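Local coordinates for protein 6-aminohexanoate-dimer hydrolase (Bacillus anthracis, PDB 4GB7) that probably hydrolyses amide bonds of the 6-aminohexanoate-dimer type, as a serine hydrolase of the beta-lactamase family, at residues Leu48-Tyr57 against His391-Ser399. Residues are numbered along the deposited sequence; the frame is centred on the assembly and turned at random. Where two conformers were deposited one is given.
Sequences LDDPYLRWSY and HFSSNATPS
The guanidinium of Arg-54 meets Ser-394 at its edge: OG lies 14° out of the group's plane and takes a hydrogen bond from NE (NE to OG 3.0 Å, N-H...O angle 157°). The ring of Tyr-57 likewise turns an edge to this segment, with CD2 4.2 Å from the carbonyl oxygen of Ser-393. Within 48-57, Pro-51 CD lies over one face of the Tyr-52 ring, 3.8 Å above its plane and offset toward the rim. Arg-54 lies in helix 52-56 and Tyr-57 directly follows it; they pack against the loop leaving strand 387-393, the middle strand of the five-stranded antiparallel sheet of the beta-lactamase fold; the same loop leads on to helix 402-417. Bends at chi2 and chi3 bring the Arg-54 chain alongside Ser-394, with NE directed at OG. Asp-111, on the adjoining strand 110-117, grips both partners, since OD1 forms a salt bridge with Arg-54 NH2 and OD2 a hydrogen bond with Ser-394 OG. The Tyr-57 ring also packs on Gln-377 and Ala-139 and lies near a putative SxxK site.

Next to this polar group Leu-53 and Ala-396 make the apolar contact, CD2 to CB 3.7 Å; Leu-53 CD2 also lies 3.4 Å from Ala-396 CA. The Ala-396 methyl CB in turn presses against the turn before the helix, 3.3 Å from Asp-50 N, just ahead of the cis peptide to Pro-51. One water joins backbone to backbone, donating to Leu-48 O and Ala-396 O; the other accepts from Ala-396 N while donating to Ser-394 O and, at 2.8 Å from the water oxygen, to Asp-50 OD1.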
ATOM      1  N   LEU A  48      16.683  -1.990   5.854  1.00 22.33           N
ATOM      2  CA  LEU A  48      15.831  -0.812   5.849  0.70 20.43           C
ATOM      3  C   LEU A  48      16.577   0.498   5.809  1.00 19.06           C
ATOM      4  O   LEU A  48      15.966   1.595   5.775  1.00 23.11           O
ATOM      5  CB  LEU A  48      14.976  -0.800   7.110  0.70 24.97           C
ATOM      6  CG  LEU A  48      13.894  -1.842   7.120  0.70 22.13           C
ATOM      7  CD1 LEU A  48      13.212  -1.760   8.483  0.70 28.79           C
ATOM      8  CD2 LEU A  48      12.901  -1.638   5.973  0.70 28.16           C
ATOM      9  N   ASP A  49      17.893   0.420   5.818  1.00 21.07           N
ATOM     10  CA  ASP A  49      18.719   1.614   5.933  1.00 20.17           C
ATOM     11  C   ASP A  49      19.303   1.923   4.567  1.00 20.81           C
ATOM     12  O   ASP A  49      19.570   1.004   3.794  1.00 22.17           O
ATOM     13  CB  ASP A  49      19.875   1.372   6.904  1.00 21.42           C
ATOM     14  CG  ASP A  49      19.442   1.152   8.314  1.00 23.86           C
ATOM     15  OD1 ASP A  49      18.409   1.712   8.749  1.00 23.98           O
ATOM     16  OD2 ASP A  49      20.184   0.401   8.989  1.00 28.20           O
ATOM     17  N   ASP A  50      19.532   3.209   4.307  1.00 20.84           N
ATOM     18  CA  ASP A  50      20.305   3.613   3.159  1.00 19.71           C
ATOM     19  C   ASP A  50      21.757   3.154   3.373  1.00 24.21           C
ATOM     20  O   ASP A  50      22.302   3.347   4.465  1.00 24.52           O
ATOM     21  CB  ASP A  50      20.290   5.148   2.988  1.00 20.63           C
ATOM     22  CG  ASP A  50      20.884   5.576   1.663  1.00 21.91           C
ATOM     23  OD1 ASP A  50      20.287   5.268   0.597  1.00 23.38           O
ATOM     24  OD2 ASP A  50      21.949   6.257   1.677  1.00 28.85           O
ATOM     25  N   PRO A  51      22.415   2.613   2.322  1.00 24.29           N
ATOM     26  CA  PRO A  51      21.988   2.434   0.924  1.00 21.15           C
ATOM     27  C   PRO A  51      21.348   1.064   0.662  1.00 21.50           C
ATOM     28  O   PRO A  51      20.857   0.813  -0.446  1.00 21.67           O
ATOM     29  CB  PRO A  51      23.306   2.487   0.173  1.00 24.07           C
ATOM     30  CG  PRO A  51      24.272   1.838   1.104  1.00 27.14           C
ATOM     31  CD  PRO A  51      23.856   2.298   2.475  1.00 26.27           C
ATOM     32  N   TYR A  52      21.375   0.202   1.686  1.00 22.55           N
ATOM     33  CA  TYR A  52      20.922  -1.195   1.571  1.00 23.65           C
ATOM     34  C   TYR A  52      19.508  -1.292   1.050  1.00 19.57           C
ATOM     35  O   TYR A  52      19.214  -2.179   0.214  1.00 19.96           O
ATOM     36  CB  TYR A  52      21.100  -1.958   2.884  1.00 24.09           C
ATOM     37  CG  TYR A  52      22.537  -1.817   3.372  1.00 23.23           C
ATOM     38  CD1 TYR A  52      22.869  -0.939   4.391  1.00 27.37           C
ATOM     39  CD2 TYR A  52      23.564  -2.515   2.752  1.00 23.82           C
ATOM     40  CE1 TYR A  52      24.191  -0.761   4.771  1.00 27.82           C
ATOM     41  CE2 TYR A  52      24.872  -2.345   3.136  1.00 28.22           C
ATOM     42  CZ  TYR A  52      25.175  -1.491   4.157  1.00 29.48           C
ATOM     43  OH  TYR A  52      26.480  -1.327   4.495  1.00 32.96           O
ATOM     44  N   LEU A  53      18.652  -0.381   1.490  1.00 20.40           N
ATOM     45  CA  LEU A  53      17.246  -0.389   1.101  1.00 18.80           C
ATOM     46  C   LEU A  53      17.049  -0.247  -0.430  1.00 17.24           C
ATOM     47  O   LEU A  53      16.123  -0.751  -1.004  1.00 18.96           O
ATOM     48  CB  LEU A  53      16.521   0.746   1.825  1.00 21.63           C
ATOM     49  CG  LEU A  53      15.025   0.951   1.581  1.00 18.63           C
ATOM     50  CD1 LEU A  53      14.155  -0.199   2.009  1.00 18.30           C
ATOM     51  CD2 LEU A  53      14.519   2.268   2.214  1.00 20.47           C
ATOM     52  N   ARG A  54      17.934   0.467  -1.120  1.00 18.47           N
ATOM     53  CA  ARG A  54      17.775   0.578  -2.555  1.00 20.32           C
ATOM     54  C   ARG A  54      17.846  -0.781  -3.259  1.00 18.80           C
ATOM     55  O   ARG A  54      17.248  -0.972  -4.305  1.00 20.19           O
ATOM     56  CB  ARG A  54      18.826   1.548  -3.121  1.00 19.50           C
ATOM     57  CG  ARG A  54      18.786   2.846  -2.332  1.00 22.94           C
ATOM     58  CD  ARG A  54      18.871   4.054  -3.123  1.00 28.11           C
ATOM     59  NE  ARG A  54      17.794   4.118  -4.085  1.00 22.70           N
ATOM     60  CZ  ARG A  54      17.773   5.027  -5.026  1.00 19.13           C
ATOM     61  NH1 ARG A  54      18.816   5.843  -5.151  1.00 23.82           N
ATOM     62  NH2 ARG A  54      16.838   5.025  -5.940  1.00 19.33           N
ATOM     63  N   TRP A  55      18.579  -1.721  -2.650  1.00 18.07           N
ATOM     64  CA  TRP A  55      18.625  -3.108  -3.100  1.00 19.61           C
ATOM     65  C   TRP A  55      17.508  -3.920  -2.520  1.00 19.31           C
ATOM     66  O   TRP A  55      16.802  -4.665  -3.261  1.00 18.70           O
ATOM     67  CB  TRP A  55      19.958  -3.742  -2.733  1.00 20.79           C
ATOM     68  CG  TRP A  55      20.119  -5.086  -3.333  1.00 20.52           C
ATOM     69  CD1 TRP A  55      20.647  -5.420  -4.583  1.00 23.44           C
ATOM     70  CD2 TRP A  55      19.740  -6.345  -2.737  1.00 24.08           C
ATOM     71  NE1 TRP A  55      20.570  -6.771  -4.800  1.00 24.28           N
ATOM     72  CE2 TRP A  55      20.050  -7.385  -3.729  1.00 25.62           C
ATOM     73  CE3 TRP A  55      19.176  -6.719  -1.518  1.00 20.62           C
ATOM     74  CZ2 TRP A  55      19.842  -8.735  -3.474  1.00 26.45           C
ATOM     75  CZ3 TRP A  55      18.958  -8.093  -1.287  1.00 24.28           C
ATOM     76  CH2 TRP A  55      19.275  -9.064  -2.253  1.00 25.05           C
ATOM     77  N   SER A  56      17.375  -3.912  -1.203  1.00 18.83           N
ATOM     78  CA  SER A  56      16.349  -4.786  -0.619  1.00 19.33           C
ATOM     79  C   SER A  56      14.942  -4.549  -1.202  1.00 19.93           C
ATOM     80  O   SER A  56      14.219  -5.520  -1.538  1.00 20.38           O
ATOM     81  CB  SER A  56      16.374  -4.669   0.900  1.00 25.44           C
ATOM     82  OG  SER A  56      15.939  -3.405   1.268  1.00 24.54           O
ATOM     83  N   TYR A  57      14.542  -3.272  -1.352  1.00 17.72           N
ATOM     84  CA  TYR A  57      13.211  -2.948  -1.883  1.00 16.84           C
ATOM     85  C   TYR A  57      13.041  -3.102  -3.383  1.00 18.82           C
ATOM     86  O   TYR A  57      11.958  -2.809  -3.905  1.00 19.53           O
ATOM     87  CB  TYR A  57      12.702  -1.564  -1.372  1.00 17.02           C
ATOM     88  CG  TYR A  57      11.498  -1.665  -0.426  1.00 16.73           C
ATOM     89  CD1 TYR A  57      11.441  -2.594   0.560  1.00 18.34           C
ATOM     90  CD2 TYR A  57      10.410  -0.794  -0.565  1.00 15.56           C
ATOM     91  CE1 TYR A  57      10.345  -2.696   1.382  1.00 18.51           C
ATOM     92  CE2 TYR A  57       9.321  -0.886   0.215  1.00 19.73           C
ATOM     93  CZ  TYR A  57       9.290  -1.811   1.228  1.00 18.35           C
ATOM     94  OH  TYR A  57       8.151  -1.903   2.021  1.00 20.36           O
ATOM     95  N   HIS A 391       4.108   5.628  -7.759  1.00 15.61           N
ATOM     96  CA  HIS A 391       5.399   6.198  -7.356  1.00 14.70           C
ATOM     97  C   HIS A 391       6.042   5.217  -6.428  1.00 15.57           C
ATOM     98  O   HIS A 391       5.467   4.943  -5.335  1.00 15.49           O
ATOM     99  CB  HIS A 391       5.147   7.557  -6.671  1.00 16.04           C
ATOM    100  CG  HIS A 391       6.343   8.455  -6.593  1.00 16.01           C
ATOM    101  ND1 HIS A 391       6.212   9.784  -6.539  1.00 14.49           N
ATOM    102  CD2 HIS A 391       7.671   8.185  -6.517  1.00 16.03           C
ATOM    103  CE1 HIS A 391       7.435  10.356  -6.500  1.00 15.85           C
ATOM    104  NE2 HIS A 391       8.336   9.376  -6.478  1.00 16.44           N
ATOM    105  N   PHE A 392       7.172   4.639  -6.845  1.00 15.10           N
ATOM    106  CA  PHE A 392       7.936   3.708  -6.039  1.00 13.60           C
ATOM    107  C   PHE A 392       9.269   4.305  -5.730  1.00 15.98           C
ATOM    108  O   PHE A 392       9.876   4.911  -6.633  1.00 16.79           O
ATOM    109  CB  PHE A 392       8.244   2.379  -6.747  1.00 15.92           C
ATOM    110  CG  PHE A 392       7.088   1.515  -7.071  1.00 15.43           C
ATOM    111  CD1 PHE A 392       5.843   1.652  -6.456  1.00 16.21           C
ATOM    112  CD2 PHE A 392       7.314   0.438  -7.952  1.00 17.22           C
ATOM    113  CE1 PHE A 392       4.816   0.766  -6.810  1.00 15.57           C
ATOM    114  CE2 PHE A 392       6.297  -0.441  -8.276  1.00 18.42           C
ATOM    115  CZ  PHE A 392       5.055  -0.282  -7.682  1.00 17.29           C
ATOM    116  N   SER A 393       9.740   4.097  -4.497  1.00 15.20           N
ATOM    117  CA  SER A 393      11.000   4.687  -4.062  1.00 15.82           C
ATOM    118  C   SER A 393      11.700   3.735  -3.119  1.00 15.35           C
ATOM    119  O   SER A 393      11.142   2.749  -2.630  1.00 16.94           O
ATOM    120  CB  SER A 393      10.813   6.074  -3.405  1.00 13.40           C
ATOM    121  OG  SER A 393       9.989   6.943  -4.158  1.00 16.04           O
ATOM    122  N   SER A 394      12.949   4.061  -2.844  1.00 15.19           N
ATOM    123  CA  SER A 394      13.669   3.410  -1.769  1.00 16.55           C
ATOM    124  C   SER A 394      14.440   4.455  -0.963  1.00 18.57           C
ATOM    125  O   SER A 394      15.694   4.456  -0.908  1.00 19.59           O
ATOM    126  CB  SER A 394      14.514   2.290  -2.350  1.00 17.80           C
ATOM    127  OG  SER A 394      15.268   2.706  -3.464  1.00 17.08           O
ATOM    128  N   ASN A 395      13.651   5.334  -0.335  1.00 16.81           N
ATOM    129  CA  ASN A 395      14.140   6.509   0.383  1.00 17.61           C
ATOM    130  C   ASN A 395      14.058   6.239   1.859  1.00 18.01           C
ATOM    131  O   ASN A 395      12.978   6.371   2.451  1.00 18.42           O
ATOM    132  CB  ASN A 395      13.320   7.716  -0.046  1.00 17.71           C
ATOM    133  CG  ASN A 395      13.911   9.035   0.346  1.00 19.31           C
ATOM    134  OD1 ASN A 395      15.101   9.157   0.604  1.00 20.98           O
ATOM    135  ND2 ASN A 395      13.059  10.087   0.298  1.00 18.25           N
ATOM    136  N   ALA A 396      15.164   5.776   2.449  1.00 19.16           N
ATOM    137  CA  ALA A 396      15.141   5.216   3.797  1.00 18.34           C
ATOM    138  C   ALA A 396      14.623   6.210   4.859  1.00 17.39           C
ATOM    139  O   ALA A 396      13.873   5.847   5.765  1.00 18.99           O
ATOM    140  CB  ALA A 396      16.532   4.675   4.183  1.00 18.45           C
ATOM    141  N   THR A 397      14.993   7.471   4.714  1.00 17.96           N
ATOM    142  CA  THR A 397      14.587   8.521   5.636  1.00 18.19           C
ATOM    143  C   THR A 397      14.156   9.778   4.861  1.00 18.08           C
ATOM    144  O   THR A 397      14.937  10.715   4.681  1.00 21.64           O
ATOM    145  CB  THR A 397      15.667   8.843   6.666  1.00 18.83           C
ATOM    146  OG1 THR A 397      16.850   9.282   5.996  1.00 22.07           O
ATOM    147  CG2 THR A 397      15.971   7.655   7.533  1.00 21.72           C
ATOM    148  N   PRO A 398      12.920   9.767   4.339  1.00 17.02           N
ATOM    149  CA  PRO A 398      12.495  10.943   3.527  1.00 19.22           C
ATOM    150  C   PRO A 398      12.513  12.225   4.325  1.00 19.56           C
ATOM    151  O   PRO A 398      12.288  12.214   5.577  1.00 22.45           O
ATOM    152  CB  PRO A 398      11.059  10.601   3.108  1.00 21.13           C
ATOM    153  CG  PRO A 398      11.000   9.106   3.198  1.00 19.84           C
ATOM    154  CD  PRO A 398      11.879   8.720   4.367  1.00 16.30           C
ATOM    155  N   SER A 399      12.797  13.320   3.625  1.00 19.54           N
ATOM    156  CA  SER A 399      12.730  14.654   4.247  1.00 20.47           C
ATOM    157  C   SER A 399      11.338  14.970   4.705  1.00 21.85           C
ATOM    158  O   SER A 399      10.363  14.344   4.246  1.00 21.89           O
ATOM    159  CB  SER A 399      13.144  15.731   3.314  1.00 20.05           C
ATOM    160  OG  SER A 399      12.150  15.972   2.335  1.00 23.15           O
TER
HETATM  161  O   HOH W   1      14.696   3.472   7.216  1.00 20.95           O
HETATM  162  O   HOH W   2      17.579   4.782   1.062  1.00 21.63           O